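Long-range contacts in putative lipoprotein (Bacteroides fragilis, PDB 3NQI), which is of unknown function but is probably a lipoprotein that may bind lipid, with cadmium ions bound in the crystal: residues Val128-Asn134 / Arg184-Ser190; Thr149-Val153 / Phe191-Glu195; Ala180-Arg184 / Asn225-Glu229. One frame throughout, in Å; residues are numbered along the deposited sequence. Where two conformers were deposited one is given.

Contact 1: residues Val128-Asn134 / Arg184-Ser190; sequences VLYRVKN and RATRTSS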
ATOM      1  N   VAL A 128      -0.289  -6.601  -0.151  1.00 19.73           N
ATOM      2  CA  VAL A 128      -1.281  -7.292  -0.913  1.00 17.30           C
ATOM      3  C   VAL A 128      -0.716  -8.630  -1.492  1.00 19.97           C
ATOM      4  O   VAL A 128       0.368  -8.649  -2.086  1.00 19.15           O
ATOM      5  CB  VAL A 128      -1.901  -6.402  -2.045  1.00 19.57           C
ATOM      6  CG1 VAL A 128      -3.148  -7.101  -2.526  1.00 18.58           C
ATOM      7  CG2 VAL A 128      -2.236  -5.039  -1.498  1.00 16.86           C
ATOM      8  N   LEU A 129      -1.414  -9.737  -1.228  1.00 18.25           N
ATOM      9  CA  LEU A 129      -1.175 -11.068  -1.866  1.00 18.68           C
ATOM     10  C   LEU A 129      -2.318 -11.253  -2.885  1.00 22.46           C
ATOM     11  O   LEU A 129      -3.510 -11.233  -2.552  1.00 21.02           O
ATOM     12  CB  LEU A 129      -1.087 -12.181  -0.832  1.00 23.61           C
ATOM     13  CG  LEU A 129      -0.412 -13.543  -1.100  1.00 29.37           C
ATOM     14  CD1 LEU A 129       1.044 -13.397  -1.493  1.00 29.89           C
ATOM     15  CD2 LEU A 129      -0.529 -14.402   0.149  1.00 27.17           C
ATOM     16  N   TYR A 130      -1.942 -11.351  -4.151  1.00 18.54           N
ATOM     17  CA  TYR A 130      -2.921 -11.387  -5.208  1.00 19.56           C
ATOM     18  C   TYR A 130      -2.494 -12.236  -6.416  1.00 20.35           C
ATOM     19  O   TYR A 130      -1.406 -12.773  -6.446  1.00 22.59           O
ATOM     20  CB  TYR A 130      -3.268  -9.975  -5.587  1.00 20.15           C
ATOM     21  CG  TYR A 130      -2.178  -9.123  -6.187  1.00 20.88           C
ATOM     22  CD1 TYR A 130      -1.179  -8.572  -5.411  1.00 18.47           C
ATOM     23  CD2 TYR A 130      -2.173  -8.822  -7.546  1.00 17.20           C
ATOM     24  CE1 TYR A 130      -0.128  -7.801  -5.973  1.00 20.36           C
ATOM     25  CE2 TYR A 130      -1.159  -8.022  -8.113  1.00 20.85           C
ATOM     26  CZ  TYR A 130      -0.161  -7.500  -7.323  1.00 23.75           C
ATOM     27  OH  TYR A 130       0.808  -6.732  -7.872  1.00 26.27           O
ATOM     28  N   ARG A 131      -3.370 -12.374  -7.401  1.00 21.33           N
ATOM     29  CA  ARG A 131      -3.124 -13.288  -8.514  1.00 21.82           C
ATOM     30  C   ARG A 131      -2.950 -12.524  -9.804  1.00 21.16           C
ATOM     31  O   ARG A 131      -3.781 -11.690 -10.132  1.00 21.90           O
ATOM     32  CB  ARG A 131      -4.307 -14.258  -8.663  1.00 23.29           C
ATOM     33  CG  ARG A 131      -4.376 -15.341  -7.569  1.00 24.11           C
ATOM     34  CD  ARG A 131      -5.757 -16.020  -7.495  1.00 22.50           C
ATOM     35  NE  ARG A 131      -6.629 -15.144  -6.752  1.00 25.15           N
ATOM     36  CZ  ARG A 131      -7.051 -15.333  -5.507  1.00 21.67           C
ATOM     37  NH1 ARG A 131      -6.772 -16.455  -4.839  1.00 23.33           N
ATOM     38  NH2 ARG A 131      -7.783 -14.369  -4.947  1.00 24.78           N
ATOM     39  N   VAL A 132      -1.882 -12.817 -10.541  1.00 23.00           N
ATOM     40  CA  VAL A 132      -1.648 -12.217 -11.845  1.00 22.36           C
ATOM     41  C   VAL A 132      -1.650 -13.247 -12.991  1.00 24.15           C
ATOM     42  O   VAL A 132      -1.634 -14.472 -12.780  1.00 23.98           O
ATOM     43  CB  VAL A 132      -0.333 -11.392 -11.835  1.00 21.88           C
ATOM     44  CG1 VAL A 132      -0.437 -10.228 -10.764  1.00 19.40           C
ATOM     45  CG2 VAL A 132       0.896 -12.256 -11.565  1.00 22.15           C
ATOM     46  N   LYS A 133      -1.671 -12.733 -14.223  1.00 25.69           N
ATOM     47  CA  LYS A 133      -1.548 -13.573 -15.402  1.00 27.02           C
ATOM     48  C   LYS A 133      -0.109 -14.071 -15.497  1.00 27.67           C
ATOM     49  O   LYS A 133       0.811 -13.351 -15.172  1.00 25.76           O
ATOM     50  CB  LYS A 133      -1.899 -12.765 -16.633  1.00 27.15           C
ATOM     51  CG  LYS A 133      -1.836 -13.516 -17.958  1.00 35.75           C
ATOM     52  CD  LYS A 133      -2.305 -12.599 -19.094  1.00 39.60           C
ATOM     53  CE  LYS A 133      -2.321 -13.325 -20.426  1.00 48.17           C
ATOM     54  NZ  LYS A 133      -2.744 -12.385 -21.474  1.00 52.68           N
ATOM     55  N   ASN A 134       0.057 -15.305 -15.947  1.00 28.04           N
ATOM     56  CA  ASN A 134       1.361 -15.889 -16.125  1.00 32.60           C
ATOM     57  C   ASN A 134       1.969 -15.370 -17.437  1.00 35.17           C
ATOM     58  O   ASN A 134       1.660 -15.868 -18.509  1.00 38.97           O
ATOM     59  CB  ASN A 134       1.235 -17.427 -16.106  1.00 36.11           C
ATOM     60  CG  ASN A 134       2.582 -18.141 -16.244  1.00 48.70           C
ATOM     61  OD1 ASN A 134       3.647 -17.512 -16.329  1.00 56.56           O
ATOM     62  ND2 ASN A 134       2.533 -19.473 -16.276  1.00 57.97           N
ATOM     63  N   ARG A 184      -6.705 -15.719 -13.733  1.00 27.12           N
ATOM     64  CA  ARG A 184      -5.421 -15.393 -13.154  1.00 23.35           C
ATOM     65  C   ARG A 184      -5.155 -16.249 -11.928  1.00 22.90           C
ATOM     66  O   ARG A 184      -6.005 -16.356 -11.040  1.00 23.48           O
ATOM     67  CB  ARG A 184      -5.332 -13.896 -12.812  1.00 23.27           C
ATOM     68  CG  ARG A 184      -5.229 -13.030 -14.038  1.00 22.99           C
ATOM     69  CD  ARG A 184      -5.297 -11.589 -13.649  1.00 21.88           C
ATOM     70  NE  ARG A 184      -4.695 -10.732 -14.654  1.00 22.67           N
ATOM     71  CZ  ARG A 184      -5.305 -10.355 -15.766  1.00 22.03           C
ATOM     72  NH1 ARG A 184      -6.534 -10.800 -16.074  1.00 29.60           N
ATOM     73  NH2 ARG A 184      -4.661  -9.595 -16.652  1.00 28.95           N
ATOM     74  N   ALA A 185      -3.978 -16.853 -11.900  1.00 22.18           N
ATOM     75  CA  ALA A 185      -3.595 -17.827 -10.857  1.00 25.56           C
ATOM     76  C   ALA A 185      -2.157 -17.724 -10.383  1.00 26.15           C
ATOM     77  O   ALA A 185      -1.723 -18.536  -9.530  1.00 28.97           O
ATOM     78  CB  ALA A 185      -3.901 -19.330 -11.332  1.00 25.91           C
ATOM     79  N   THR A 186      -1.408 -16.732 -10.850  1.00 26.60           N
ATOM     80  CA  THR A 186       0.001 -16.625 -10.471  1.00 26.78           C
ATOM     81  C   THR A 186       0.149 -15.755  -9.212  1.00 26.37           C
ATOM     82  O   THR A 186      -0.139 -14.584  -9.233  1.00 25.71           O
ATOM     83  CB  THR A 186       0.841 -16.101 -11.635  1.00 28.59           C
ATOM     84  OG1 THR A 186       0.600 -16.936 -12.778  1.00 28.45           O
ATOM     85  CG2 THR A 186       2.396 -16.061 -11.274  1.00 27.79           C
ATOM     86  N   ARG A 187       0.623 -16.350  -8.124  1.00 26.39           N
ATOM     87  CA  ARG A 187       0.724 -15.634  -6.873  1.00 27.93           C
ATOM     88  C   ARG A 187       1.803 -14.546  -6.929  1.00 27.43           C
ATOM     89  O   ARG A 187       2.913 -14.795  -7.408  1.00 27.88           O
ATOM     90  CB  ARG A 187       1.021 -16.585  -5.711  1.00 28.13           C
ATOM     91  CG  ARG A 187       0.971 -15.891  -4.355  1.00 25.86           C
ATOM     92  CD  ARG A 187       1.236 -16.881  -3.237  1.00 32.43           C
ATOM     93  NE  ARG A 187       2.573 -17.416  -3.336  1.00 38.78           N
ATOM     94  CZ  ARG A 187       2.984 -18.589  -2.851  1.00 43.19           C
ATOM     95  NH1 ARG A 187       2.159 -19.428  -2.245  1.00 41.71           N
ATOM     96  NH2 ARG A 187       4.246 -18.945  -3.017  1.00 49.07           N
ATOM     97  N   THR A 188       1.440 -13.348  -6.465  1.00 24.21           N
ATOM     98  CA  THR A 188       2.286 -12.149  -6.437  0.50 23.43           C
ATOM     99  C   THR A 188       2.081 -11.437  -5.108  1.00 24.20           C
ATOM    100  O   THR A 188       0.953 -11.433  -4.606  1.00 23.14           O
ATOM    101  CB  THR A 188       1.835 -11.167  -7.527  0.50 23.18           C
ATOM    102  OG1 THR A 188       1.833 -11.856  -8.765  0.50 21.95           O
ATOM    103  CG2 THR A 188       2.741  -9.914  -7.629  0.50 14.25           C
ATOM    104  N   SER A 189       3.126 -10.798  -4.575  1.00 21.14           N
ATOM    105  CA  SER A 189       2.997  -9.976  -3.379  1.00 20.62           C
ATOM    106  C   SER A 189       3.513  -8.567  -3.703  1.00 22.38           C
ATOM    107  O   SER A 189       4.452  -8.388  -4.513  1.00 21.61           O
ATOM    108  CB  SER A 189       3.760 -10.636  -2.232  1.00 25.32           C
ATOM    109  OG  SER A 189       5.084 -10.825  -2.628  1.00 30.22           O
ATOM    110  N   SER A 190       2.848  -7.561  -3.160  1.00 22.06           N
ATOM    111  CA  SER A 190       3.283  -6.173  -3.280  1.00 24.61           C
ATOM    112  C   SER A 190       2.888  -5.371  -2.053  1.00 22.65           C
ATOM    113  O   SER A 190       1.817  -5.593  -1.481  1.00 22.62           O
ATOM    114  CB  SER A 190       2.625  -5.483  -4.476  1.00 24.11           C
ATOM    115  OG  SER A 190       2.790  -6.166  -5.705  1.00 36.22           O
TER
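This contact is a run of antiparallel strand pairing, in which the end of strand 123-132 lies beside the start of strand 186-195. It sits toward one end of the fold. Six main backbone hydrogen bonds join the two strands. Val128, Tyr130 and Val132 form the hydrogen-bonded pairs with Ser190, Thr188 and Thr186. The bond from Val128 N to Ser190 O is 2.7 Å long. Leu129-Ser189 and Arg131-Arg187 are the non-hydrogen-bonded pairs, and their side chains lie on the other face of the sheet.

Tyr130 carries much of the side-chain contact. Its CG lies between the backbone N and the carbonyl carbon (chi1 65°), which swings the ring across toward Thr188 and Ser190. Thr188 CB sits over the centre of one ring face, 4.2 Å from the centroid, a CH-pi contact. At the ring's edge, Tyr130 OH and Ser190 OG share a hydrogen bond of 3.0 Å. The five successive pairs make an antiparallel beta ladder, and Tyr130 and Thr188 are a directly paired, hydrogen-bonded couple on it. Phe150 of strand 148-155 meets the same ring edge-to-face.

Next along this face, Val132 CG2 packs against Thr186 CB at 3.8 Å. On the other face, Leu129 CD1 lies 3.8 Å from Arg187 CG. Beyond the strands, Arg184 runs extended beside the chain at Val132-Lys133. Lys133 CB lies over one face of its guanidinium, 4.0 Å from Arg184 NE. Lys133 NZ stays 5.9 Å from Arg184 NH2, and Glu144 and Asp176 both form salt bridges with the Arg184 guanidinium.

Contact 2: residues Thr149-Val153 / Phe191-Glu195; sequences TFTLV and FKAYE
Tyr194 lays one face of its ring against Leu152, whose CD1 sits over it 3.7 Å from the centroid, displaced toward the rim on the CG side. This is a CH-pi contact, and the closest atoms are Leu152 CD1 and Tyr194 CG at 3.6 Å. The two side chains cross at about a right angle. Tyr194 has CG beside its backbone N (chi1 -60°), and from there the ring spans the gap to the other strand. Its hydroxyl donates a short hydrogen bond of 2.6 Å to Phe150 O. The oxygen lies near the plane of the ring. The donor, however, stands well above the carbonyl plane, 59° out of it, and so does not use a lone pair. The same hydroxyl oxygen is 3.3 Å from Phe150 CB.

Lys192 bends at chi2, and this brings its CE across Phe150 at about a right angle. Lys192 CE is 3.8 Å from Phe150 CD2.

The two strand segments run roughly parallel, at 34°, but their axes stay 8.9 Å apart. They are too far apart to pair directly. Strand 78-87 pairs in parallel with both of them, so they are next-nearest strands bridged by side chains. Strand 165-174 pairs with 148-155 on its other side, and Tyr172 from it stacks on Phe150. Strand 123-132 adds Leu126 against Leu152 and Val128 against Phe150.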
ATOM      1  N   THR A 149      -5.080  -2.169  -9.781  1.00 20.05           N
ATOM      2  CA  THR A 149      -5.130  -0.943  -8.971  1.00 21.13           C
ATOM      3  C   THR A 149      -5.875  -1.217  -7.694  1.00 20.26           C
ATOM      4  O   THR A 149      -6.958  -1.856  -7.705  1.00 18.37           O
ATOM      5  CB  THR A 149      -5.750   0.255  -9.727  1.00 22.20           C
ATOM      6  OG1 THR A 149      -7.058  -0.056 -10.103  1.00 29.84           O
ATOM      7  CG2 THR A 149      -4.918   0.666 -10.990  1.00 25.63           C
ATOM      8  N   PHE A 150      -5.255  -0.791  -6.595  1.00 20.19           N
ATOM      9  CA  PHE A 150      -5.736  -0.997  -5.250  1.00 17.70           C
ATOM     10  C   PHE A 150      -6.009   0.384  -4.672  1.00 21.49           C
ATOM     11  O   PHE A 150      -5.063   1.102  -4.249  1.00 22.49           O
ATOM     12  CB  PHE A 150      -4.679  -1.743  -4.410  1.00 19.41           C
ATOM     13  CG  PHE A 150      -4.260  -3.048  -4.998  1.00 19.28           C
ATOM     14  CD1 PHE A 150      -5.008  -4.184  -4.744  1.00 18.82           C
ATOM     15  CD2 PHE A 150      -3.167  -3.110  -5.870  1.00 19.98           C
ATOM     16  CE1 PHE A 150      -4.639  -5.399  -5.307  1.00 24.62           C
ATOM     17  CE2 PHE A 150      -2.754  -4.313  -6.412  1.00 18.14           C
ATOM     18  CZ  PHE A 150      -3.490  -5.474  -6.125  1.00 18.94           C
ATOM     19  N   THR A 151      -7.278   0.774  -4.682  1.00 18.74           N
ATOM     20  CA  THR A 151      -7.671   2.097  -4.224  1.00 19.29           C
ATOM     21  C   THR A 151      -8.379   2.028  -2.894  1.00 18.00           C
ATOM     22  O   THR A 151      -9.354   1.236  -2.752  1.00 18.32           O
ATOM     23  CB  THR A 151      -8.620   2.709  -5.244  1.00 17.61           C
ATOM     24  OG1 THR A 151      -7.943   2.794  -6.470  1.00 21.88           O
ATOM     25  CG2 THR A 151      -9.116   4.129  -4.838  1.00 19.44           C
ATOM     26  N   LEU A 152      -7.927   2.825  -1.919  1.00 17.17           N
ATOM     27  CA  LEU A 152      -8.671   2.937  -0.633  1.00 17.17           C
ATOM     28  C   LEU A 152      -9.691   4.043  -0.730  1.00 20.08           C
ATOM     29  O   LEU A 152      -9.345   5.193  -1.104  1.00 21.01           O
ATOM     30  CB  LEU A 152      -7.785   3.175   0.558  1.00 20.36           C
ATOM     31  CG  LEU A 152      -6.981   1.996   1.010  1.00 21.66           C
ATOM     32  CD1 LEU A 152      -6.095   2.492   2.183  1.00 21.83           C
ATOM     33  CD2 LEU A 152      -7.918   0.763   1.420  1.00 18.91           C
ATOM     34  N   VAL A 153     -10.939   3.719  -0.370  1.00 18.70           N
ATOM     35  CA  VAL A 153     -12.033   4.685  -0.441  1.00 17.59           C
ATOM     36  C   VAL A 153     -12.647   4.893   0.959  1.00 19.03           C
ATOM     37  O   VAL A 153     -13.004   3.937   1.665  1.00 20.46           O
ATOM     38  CB  VAL A 153     -13.103   4.266  -1.497  1.00 17.73           C
ATOM     39  CG1 VAL A 153     -14.202   5.393  -1.742  1.00 19.32           C
ATOM     40  CG2 VAL A 153     -12.430   3.852  -2.855  1.00 15.66           C
ATOM     41  N   PHE A 191       3.696  -4.389  -1.681  1.00 17.74           N
ATOM     42  CA  PHE A 191       3.234  -3.382  -0.725  1.00 16.99           C
ATOM     43  C   PHE A 191       2.608  -2.215  -1.482  1.00 20.01           C
ATOM     44  O   PHE A 191       3.098  -1.874  -2.561  1.00 18.52           O
ATOM     45  CB  PHE A 191       4.325  -2.852   0.075  1.00 19.65           C
ATOM     46  CG  PHE A 191       4.850  -3.816   1.069  1.00 19.34           C
ATOM     47  CD1 PHE A 191       4.139  -4.101   2.203  1.00 21.42           C
ATOM     48  CD2 PHE A 191       6.068  -4.392   0.881  1.00 25.67           C
ATOM     49  CE1 PHE A 191       4.662  -4.993   3.155  1.00 21.62           C
ATOM     50  CE2 PHE A 191       6.570  -5.286   1.798  1.00 22.45           C
ATOM     51  CZ  PHE A 191       5.868  -5.557   2.945  1.00 24.14           C
ATOM     52  N   LYS A 192       1.533  -1.648  -0.927  1.00 16.82           N
ATOM     53  CA  LYS A 192       0.896  -0.424  -1.488  1.00 16.64           C
ATOM     54  C   LYS A 192       0.811   0.590  -0.347  1.00 19.69           C
ATOM     55  O   LYS A 192       0.283   0.295   0.731  1.00 20.49           O
ATOM     56  CB  LYS A 192      -0.485  -0.758  -2.034  1.00 13.42           C
ATOM     57  CG  LYS A 192      -0.443  -1.748  -3.212  1.00 20.78           C
ATOM     58  CD  LYS A 192      -0.005  -0.972  -4.507  1.00 26.21           C
ATOM     59  CE  LYS A 192       0.391  -1.844  -5.609  1.00 35.78           C
ATOM     60  NZ  LYS A 192       0.994  -0.948  -6.646  1.00 31.35           N
ATOM     61  N   ALA A 193       1.384   1.763  -0.579  1.00 18.45           N
ATOM     62  CA  ALA A 193       1.428   2.825   0.412  1.00 18.67           C
ATOM     63  C   ALA A 193       0.453   3.956   0.043  1.00 17.07           C
ATOM     64  O   ALA A 193       0.355   4.371  -1.138  1.00 19.87           O
ATOM     65  CB  ALA A 193       2.871   3.363   0.565  1.00 17.83           C
ATOM     66  N   TYR A 194      -0.268   4.438   1.065  1.00 17.08           N
ATOM     67  CA  TYR A 194      -1.375   5.399   0.938  1.00 17.31           C
ATOM     68  C   TYR A 194      -1.173   6.613   1.812  1.00 20.89           C
ATOM     69  O   TYR A 194      -1.147   6.527   3.056  1.00 17.79           O
ATOM     70  CB  TYR A 194      -2.733   4.788   1.333  1.00 19.82           C
ATOM     71  CG  TYR A 194      -3.097   3.604   0.490  1.00 15.78           C
ATOM     72  CD1 TYR A 194      -2.616   2.338   0.783  1.00 15.36           C
ATOM     73  CD2 TYR A 194      -3.848   3.759  -0.627  1.00 15.82           C
ATOM     74  CE1 TYR A 194      -2.887   1.253  -0.040  1.00 18.27           C
ATOM     75  CE2 TYR A 194      -4.172   2.670  -1.455  1.00 18.02           C
ATOM     76  CZ  TYR A 194      -3.704   1.450  -1.173  1.00 17.32           C
ATOM     77  OH  TYR A 194      -3.992   0.405  -2.021  1.00 18.64           O
ATOM     78  N   GLU A 195      -1.075   7.767   1.153  1.00 16.76           N
ATOM     79  CA  GLU A 195      -1.060   9.034   1.890  1.00 20.39           C
ATOM     80  C   GLU A 195      -2.499   9.370   2.265  1.00 19.11           C
ATOM     81  O   GLU A 195      -3.337   9.616   1.399  1.00 19.92           O
ATOM     82  CB  GLU A 195      -0.439  10.167   1.004  1.00 24.25           C
ATOM     83  CG  GLU A 195       0.276  11.266   1.785  1.00 31.02           C
ATOM     84  CD  GLU A 195      -0.654  12.144   2.633  1.00 33.07           C
ATOM     85  OE1 GLU A 195      -1.853  12.277   2.293  1.00 40.50           O
ATOM     86  OE2 GLU A 195      -0.176  12.761   3.594  1.00 40.66           O
TER

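Contact 3: residues Ala180-Arg184 / Asn225-Glu229; sequences AIAER and NNKLE
Asn226 points its side chain at helix 178-183 and binds it through its amide. Asn225 shapes the loop from its own side by an Asx turn, with Asn225 OD1 accepting from Lys227 N in the carbonyl plane, on a lone pair. Asn226 ND2 gives a 2.9 Å hydrogen bond to Ile181 O, nearly straight at 177°. The oxygen lies in the amide plane of Asn226, but the donor stands 47° out of the carbonyl plane of Ile181. Arg184 N also bonds to Ile181 O, from the opposite face of that plane, so this carbonyl is held by two donors.

The side chains of Ile181 and Asn226 cross obliquely, with Ile181 CG2 alongside the amide, 3.7 Å from Asn226 ND2. Behind the amide, Asn226 CB rests 3.4 Å from Arg184 O. The other end of the group, Asn226 OD1, accepts from Arg131 NE, so both amide atoms are used and the flip of the group is fixed. Lys227 CG touches Ala182 CB.

A single water closes the contact: it donates to Ala182 O at 2.6 Å and accepts from Asn226 N at 2.9 Å.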
ATOM      1  N   ALA A 180     -10.879 -13.256 -18.318  1.00 28.13           N
ATOM      2  CA  ALA A 180      -9.418 -13.224 -18.113  1.00 27.65           C
ATOM      3  C   ALA A 180      -9.047 -12.920 -16.669  1.00 24.61           C
ATOM      4  O   ALA A 180      -8.028 -13.401 -16.155  1.00 23.88           O
ATOM      5  CB  ALA A 180      -8.725 -12.229 -19.060  1.00 24.89           C
ATOM      6  N   ILE A 181      -9.850 -12.095 -16.000  1.00 24.96           N
ATOM      7  CA  ILE A 181      -9.640 -11.883 -14.563  1.00 24.27           C
ATOM      8  C   ILE A 181      -9.772 -13.196 -13.813  1.00 24.11           C
ATOM      9  O   ILE A 181      -8.848 -13.586 -13.053  1.00 24.85           O
ATOM     10  CB  ILE A 181     -10.557 -10.800 -14.005  1.00 25.51           C
ATOM     11  CG1 ILE A 181     -10.268  -9.459 -14.689  1.00 23.88           C
ATOM     12  CG2 ILE A 181     -10.394 -10.684 -12.449  1.00 21.32           C
ATOM     13  CD1 ILE A 181     -11.312  -8.373 -14.361  1.00 25.36           C
ATOM     14  N   ALA A 182     -10.869 -13.902 -14.075  1.00 26.27           N
ATOM     15  CA  ALA A 182     -11.171 -15.185 -13.410  1.00 28.15           C
ATOM     16  C   ALA A 182     -10.054 -16.232 -13.550  1.00 29.72           C
ATOM     17  O   ALA A 182      -9.817 -16.989 -12.600  1.00 32.61           O
ATOM     18  CB  ALA A 182     -12.517 -15.759 -13.906  1.00 28.19           C
ATOM     19  N   GLU A 183      -9.327 -16.231 -14.671  1.00 26.97           N
ATOM     20  CA  GLU A 183      -8.284 -17.213 -14.921  1.00 30.05           C
ATOM     21  C   GLU A 183      -6.945 -16.947 -14.216  1.00 30.27           C
ATOM     22  O   GLU A 183      -6.117 -17.844 -14.119  1.00 29.97           O
ATOM     23  CB  GLU A 183      -8.043 -17.332 -16.430  1.00 31.46           C
ATOM     24  N   ARG A 184      -6.705 -15.719 -13.733  1.00 27.12           N
ATOM     25  CA  ARG A 184      -5.421 -15.393 -13.154  1.00 23.35           C
ATOM     26  C   ARG A 184      -5.155 -16.249 -11.928  1.00 22.90           C
ATOM     27  O   ARG A 184      -6.005 -16.356 -11.040  1.00 23.48           O
ATOM     28  CB  ARG A 184      -5.332 -13.896 -12.812  1.00 23.27           C
ATOM     29  CG  ARG A 184      -5.229 -13.030 -14.038  1.00 22.99           C
ATOM     30  CD  ARG A 184      -5.297 -11.589 -13.649  1.00 21.88           C
ATOM     31  NE  ARG A 184      -4.695 -10.732 -14.654  1.00 22.67           N
ATOM     32  CZ  ARG A 184      -5.305 -10.355 -15.766  1.00 22.03           C
ATOM     33  NH1 ARG A 184      -6.534 -10.800 -16.074  1.00 29.60           N
ATOM     34  NH2 ARG A 184      -4.661  -9.595 -16.652  1.00 28.95           N
ATOM     35  N   ASN A 225      -9.547 -18.987  -5.437  1.00 29.74           N
ATOM     36  CA  ASN A 225      -9.553 -18.650  -6.871  1.00 27.93           C
ATOM     37  C   ASN A 225      -9.739 -17.164  -7.047  1.00 26.34           C
ATOM     38  O   ASN A 225      -9.925 -16.445  -6.082  1.00 21.76           O
ATOM     39  CB  ASN A 225     -10.650 -19.451  -7.600  1.00 30.23           C
ATOM     40  CG  ASN A 225     -12.041 -19.217  -7.025  1.00 30.43           C
ATOM     41  OD1 ASN A 225     -12.572 -18.125  -7.092  1.00 24.46           O
ATOM     42  ND2 ASN A 225     -12.655 -20.266  -6.496  1.00 36.76           N
ATOM     43  N   ASN A 226      -9.703 -16.697  -8.280  1.00 23.85           N
ATOM     44  CA  ASN A 226      -9.797 -15.299  -8.542  1.00 22.69           C
ATOM     45  C   ASN A 226     -11.157 -14.834  -8.985  1.00 22.89           C
ATOM     46  O   ASN A 226     -11.274 -13.823  -9.658  1.00 21.85           O
ATOM     47  CB  ASN A 226      -8.765 -14.932  -9.610  1.00 24.13           C
ATOM     48  CG  ASN A 226      -8.199 -13.543  -9.372  1.00 23.64           C
ATOM     49  OD1 ASN A 226      -7.865 -13.218  -8.239  1.00 23.67           O
ATOM     50  ND2 ASN A 226      -8.106 -12.724 -10.425  1.00 20.39           N
ATOM     51  N   LYS A 227     -12.205 -15.559  -8.594  1.00 23.29           N
ATOM     52  CA  LYS A 227     -13.557 -15.191  -8.998  1.00 23.34           C
ATOM     53  C   LYS A 227     -14.240 -14.377  -7.892  1.00 22.46           C
ATOM     54  O   LYS A 227     -14.442 -14.873  -6.768  1.00 24.03           O
ATOM     55  CB  LYS A 227     -14.344 -16.451  -9.306  1.00 25.16           C
ATOM     56  CG  LYS A 227     -13.871 -17.194 -10.584  1.00 28.85           C
ATOM     57  CD  LYS A 227     -14.604 -18.536 -10.795  1.00 33.26           C
ATOM     58  CE  LYS A 227     -14.258 -19.555  -9.710  1.00 37.32           C
ATOM     59  NZ  LYS A 227     -14.722 -20.923 -10.038  1.00 44.57           N
ATOM     60  N   LEU A 228     -14.594 -13.122  -8.188  1.00 23.95           N
ATOM     61  CA  LEU A 228     -15.188 -12.253  -7.161  1.00 24.23           C
ATOM     62  C   LEU A 228     -16.522 -12.834  -6.644  1.00 25.98           C
ATOM     63  O   LEU A 228     -16.748 -12.907  -5.428  1.00 23.23           O
ATOM     64  CB  LEU A 228     -15.455 -10.842  -7.722  1.00 26.78           C
ATOM     65  CG  LEU A 228     -15.946  -9.783  -6.749  1.00 27.74           C
ATOM     66  CD1 LEU A 228     -14.911  -9.572  -5.623  1.00 25.29           C
ATOM     67  CD2 LEU A 228     -16.217  -8.459  -7.458  1.00 29.50           C
ATOM     68  N   GLU A 229     -17.383 -13.239  -7.572  1.00 26.57           N
ATOM     69  CA  GLU A 229     -18.728 -13.792  -7.255  1.00 31.14           C
ATOM     70  C   GLU A 229     -18.742 -15.260  -6.843  1.00 32.09           C
ATOM     71  O   GLU A 229     -19.774 -15.883  -6.855  1.00 38.35           O
ATOM     72  CB  GLU A 229     -19.701 -13.608  -8.427  1.00 32.69           C
ATOM     73  CG  GLU A 229     -19.905 -12.157  -8.875  1.00 41.22           C
ATOM     74  CD  GLU A 229     -20.298 -11.226  -7.722  1.00 56.73           C
ATOM     75  OE1 GLU A 229     -21.212 -11.575  -6.918  1.00 63.17           O
ATOM     76  OE2 GLU A 229     -19.681 -10.136  -7.616  1.00 66.88           O
TER
HETATM   77  O   HOH W   1      -9.008 -18.357 -10.536  1.00 39.46           O

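In the fold
Contact 2 is the core contact, with its centre about 5 Å from the centre of the chain. Contact 1 lies about 15 Å out and is partly buried. Contact 3 is the most peripheral, about 22 Å out, though most of its touching residues are buried. Contacts 1 and 2 both use strand 186-195 and meet directly where Val128 CG1 packs 3.6 Å from Phe150 CE1. Contacts 1 and 3 share Arg184 and are joined again by Arg131 and Asn226. Contacts 2 and 3 do not touch. Backbone pairing dominates contact 1, aromatic and aliphatic packing with one tyrosine hydroxyl bond contact 2, and amide and water hydrogen bonds contact 3.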